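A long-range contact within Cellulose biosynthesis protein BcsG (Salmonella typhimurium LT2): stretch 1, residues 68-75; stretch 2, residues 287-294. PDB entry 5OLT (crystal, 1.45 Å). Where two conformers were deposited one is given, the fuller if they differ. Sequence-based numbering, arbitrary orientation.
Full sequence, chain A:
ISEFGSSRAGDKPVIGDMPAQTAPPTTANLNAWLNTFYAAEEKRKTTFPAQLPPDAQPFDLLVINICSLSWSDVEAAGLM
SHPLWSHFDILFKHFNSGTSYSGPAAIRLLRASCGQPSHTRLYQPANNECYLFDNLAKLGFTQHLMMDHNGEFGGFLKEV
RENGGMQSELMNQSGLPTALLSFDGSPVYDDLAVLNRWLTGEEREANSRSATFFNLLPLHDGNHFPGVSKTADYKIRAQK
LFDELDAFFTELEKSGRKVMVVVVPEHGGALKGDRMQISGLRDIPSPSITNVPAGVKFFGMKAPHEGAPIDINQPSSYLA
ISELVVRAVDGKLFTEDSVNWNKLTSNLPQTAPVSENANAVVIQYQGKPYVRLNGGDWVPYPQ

Stretch 1 68-75: SLSWSDVE
Stretch 2 (287-294) PSITNVPA

Two segments more than 200 residues apart in the chain meet here and bury 420 Å² between them, both sides summed. In stretch 1, Leu-69 and Ser-70 are extended (phi/psi -146/108 and -121/168), and a helix starts at Trp-71 with phi near -60 and psi near -40. Stretch 2 has the reverse order, helix first and extended segment after: helix at 287-290, then extended from Asn-291 (-87/104) through Val-292 (-117/151) and Pro-293 (-81/99). The direction of 291-294 lies at 81° to the axis of helix 71-75, with a closest approach of 7.6 Å. The register is set by Ser-70 CA and Val-292 CA, 4.1 Å apart, and by Ser-72 CA and Ser-288 CA, 5.8 Å apart.

The central polar link is backbone to backbone. Trp-71 N donates to Asn-291 O at 3.0 Å with an angle of 162°. This NH is in the first turn of its helix, so no helical carbonyl precedes it to serve as acceptor. Asn-291 is the first residue to leave helical phi/psi at the end of 287-290.

Ser-70 is the N-cap. Its chi1 is p (68°), which brings OG back over the first turn to accept from Asp-73 N at 3.1 Å. Asp-73, chi1 m, returns the favour: its OD2 accepts from Ser-70 N at 2.9 Å. The small serine side chain also fits close to stretch 2, with Ser-70 CB 3.4 Å from Asn-291 O. Ser-70 OG lies 3.3 Å from Ser-288 O, at best a weak hydrogen bond.

Ser-72 points its CA-to-CB bond toward stretch 2. Both Ser-72 and Ser-288 have chi1 t, and their OG atoms meet in a hydrogen bond of 3.0 Å. Both residues were deposited in two conformers, and this describes one. Beside them, water 2 accepts from Ser-72 N at 2.9 Å and donates to Ser-288 O at 2.6 Å and Asn-291 O at 2.7 Å. It thus joins the first turn of helix 71-75 to Ser-288 within helix 287-290 and to Asn-291 just after it.

Trp-71 and Pro-293 are the most heavily covered residues, with 89 and 92 Å² covered by the opposing stretch. The CA-to-CB bond of Trp-71 points sideways, but chi1 m (-78°) and chi2 121° swing the indole to stretch 2. Pro-293, C-gamma endo, points its CA-to-CB bond toward stretch 1. Its apolar ring carbons suit the indole face: CB sits over the six-membered ring, 3.5 Å from the centroid and 15° off the normal, a CH-pi contact. The closest atoms are Trp-71 CZ2 and Pro-293 CB, at 3.4 Å. Water 1 accepts weakly from Trp-71 NE1 at 2.9 Å and lies 2.7 Å from Val-292 O.

Leu-69 (chi1 t, chi2 p) brings its end nearer, with Leu-69 CG 4.0 Å from Pro-293 CG. Val-74, chi1 t, makes a lighter contact, Val-74 CG2 to Pro-293 CG at 4.5 Å. Both side chains are wholly apolar, so they pack on the proline with no polar group to satisfy. Val-292, chi1 m, places CG1 3.5 Å from Leu-69 O. That carbonyl is buried by the contact and has no polar partner in the model.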

# COMPACT_ATOMS: atom_id res chain seq x y z
N SER A 68 2.33 8.77 -6.23
CA SER A 68 1.82 9.24 -7.53
C SER A 68 1.74 8.15 -8.61
O SER A 68 2.19 8.35 -9.74
CB SER A 68 2.61 10.46 -8.03
OG SER A 68 2.50 11.53 -7.09
N LEU A 69 1.10 7.02 -8.26
CA LEU A 69 0.93 5.89 -9.17
C LEU A 69 -0.43 5.25 -8.88
O LEU A 69 -0.57 4.55 -7.86
CB LEU A 69 2.08 4.88 -8.96
CG LEU A 69 1.95 3.61 -9.83
CD1 LEU A 69 1.97 3.96 -11.29
CD2 LEU A 69 3.11 2.68 -9.47
N SER A 70 -1.38 5.43 -9.79
CA SER A 70 -2.67 4.70 -9.74
C SER A 70 -2.87 3.89 -11.01
O SER A 70 -2.15 4.08 -12.00
CB SER A 70 -3.83 5.69 -9.60
OG SER A 70 -3.94 6.46 -10.80
N TRP A 71 -3.86 3.01 -11.00
CA TRP A 71 -4.19 2.31 -12.24
C TRP A 71 -4.55 3.26 -13.36
O TRP A 71 -4.16 3.01 -14.51
CB TRP A 71 -5.31 1.30 -12.06
CG TRP A 71 -4.89 0.01 -11.40
CD1 TRP A 71 -5.39 -0.52 -10.21
CD2 TRP A 71 -3.96 -0.98 -11.90
NE1 TRP A 71 -4.82 -1.74 -9.94
CE2 TRP A 71 -3.93 -2.05 -10.94
CE3 TRP A 71 -3.14 -1.06 -13.03
CZ2 TRP A 71 -3.11 -3.20 -11.12
CZ3 TRP A 71 -2.29 -2.16 -13.17
CH2 TRP A 71 -2.29 -3.22 -12.23
N SER A 72 -5.29 4.35 -13.05
CA SER A 72 -5.62 5.33 -14.05
C SER A 72 -4.35 5.94 -14.68
O SER A 72 -4.29 6.18 -15.89
CB SER A 72 -6.45 6.43 -13.41
OG SER A 72 -6.80 7.39 -14.36
N ASP A 73 -3.34 6.20 -13.85
CA ASP A 73 -2.09 6.74 -14.38
C ASP A 73 -1.40 5.73 -15.30
O ASP A 73 -0.88 6.12 -16.35
CB ASP A 73 -1.10 7.08 -13.28
CG ASP A 73 -1.61 8.10 -12.25
OD1 ASP A 73 -2.45 8.97 -12.58
OD2 ASP A 73 -1.08 8.02 -11.11
N VAL A 74 -1.41 4.45 -14.90
CA VAL A 74 -0.77 3.40 -15.72
C VAL A 74 -1.47 3.33 -17.09
O VAL A 74 -0.80 3.27 -18.14
CB VAL A 74 -0.78 2.04 -15.02
CG1 VAL A 74 -0.18 0.97 -15.93
CG2 VAL A 74 -0.02 2.11 -13.71
N GLU A 75 -2.81 3.38 -17.08
CA GLU A 75 -3.58 3.37 -18.31
C GLU A 75 -3.24 4.59 -19.17
O GLU A 75 -2.92 4.47 -20.38
CB GLU A 75 -5.08 3.29 -18.00
CG GLU A 75 -5.96 3.44 -19.23
CD GLU A 75 -6.00 2.19 -20.11
OE1 GLU A 75 -5.49 1.12 -19.69
OE2 GLU A 75 -6.55 2.29 -21.24
N PRO A 287 -12.03 8.18 -6.96
CA PRO A 287 -11.76 6.77 -7.21
C PRO A 287 -10.59 6.59 -8.17
O PRO A 287 -9.77 5.70 -7.96
CB PRO A 287 -13.08 6.28 -7.81
CG PRO A 287 -14.12 7.12 -7.15
CD PRO A 287 -13.48 8.50 -7.10
N SER A 288 -10.50 7.42 -9.19
CA SER A 288 -9.39 7.32 -10.14
C SER A 288 -8.04 7.49 -9.45
O SER A 288 -7.05 6.79 -9.75
CB SER A 288 -9.61 8.39 -11.20
OG SER A 288 -8.60 8.40 -12.17
N ILE A 289 -7.98 8.45 -8.52
CA ILE A 289 -6.72 8.76 -7.84
C ILE A 289 -6.36 7.66 -6.83
O ILE A 289 -5.19 7.38 -6.60
CB ILE A 289 -6.79 10.16 -7.17
CG1 ILE A 289 -6.84 11.21 -8.31
CG2 ILE A 289 -5.60 10.41 -6.27
CD1 ILE A 289 -7.27 12.60 -7.85
N THR A 290 -7.35 7.04 -6.20
CA THR A 290 -7.06 6.16 -5.08
C THR A 290 -7.09 4.66 -5.43
O THR A 290 -6.67 3.87 -4.59
CB THR A 290 -8.04 6.39 -3.91
OG1 THR A 290 -9.36 6.06 -4.38
CG2 THR A 290 -7.97 7.86 -3.48
N ASN A 291 -7.50 4.28 -6.64
CA ASN A 291 -7.44 2.84 -7.00
C ASN A 291 -6.03 2.55 -7.56
O ASN A 291 -5.72 2.96 -8.68
CB ASN A 291 -8.51 2.54 -8.03
CG ASN A 291 -8.45 1.11 -8.48
OD1 ASN A 291 -8.03 0.24 -7.71
ND2 ASN A 291 -8.83 0.85 -9.74
N VAL A 292 -5.18 1.92 -6.74
CA VAL A 292 -3.75 1.82 -7.03
C VAL A 292 -3.30 0.38 -7.23
O VAL A 292 -3.88 -0.54 -6.64
CB VAL A 292 -2.92 2.49 -5.91
CG1 VAL A 292 -3.27 3.98 -5.76
CG2 VAL A 292 -3.07 1.78 -4.54
N PRO A 293 -2.24 0.18 -8.05
CA PRO A 293 -1.74 -1.19 -8.29
C PRO A 293 -0.86 -1.71 -7.19
O PRO A 293 0.34 -1.43 -7.15
CB PRO A 293 -0.94 -1.03 -9.60
CG PRO A 293 -0.45 0.40 -9.58
CD PRO A 293 -1.63 1.18 -8.98
N ALA A 294 -1.43 -2.51 -6.31
CA ALA A 294 -0.66 -3.13 -5.26
C ALA A 294 -0.37 -4.57 -5.63
O ALA A 294 -1.22 -5.28 -6.18
CB ALA A 294 -1.44 -3.06 -3.96
O HOH W 1 -6.10 -1.78 -7.39
O HOH W 2 -6.92 4.39 -10.67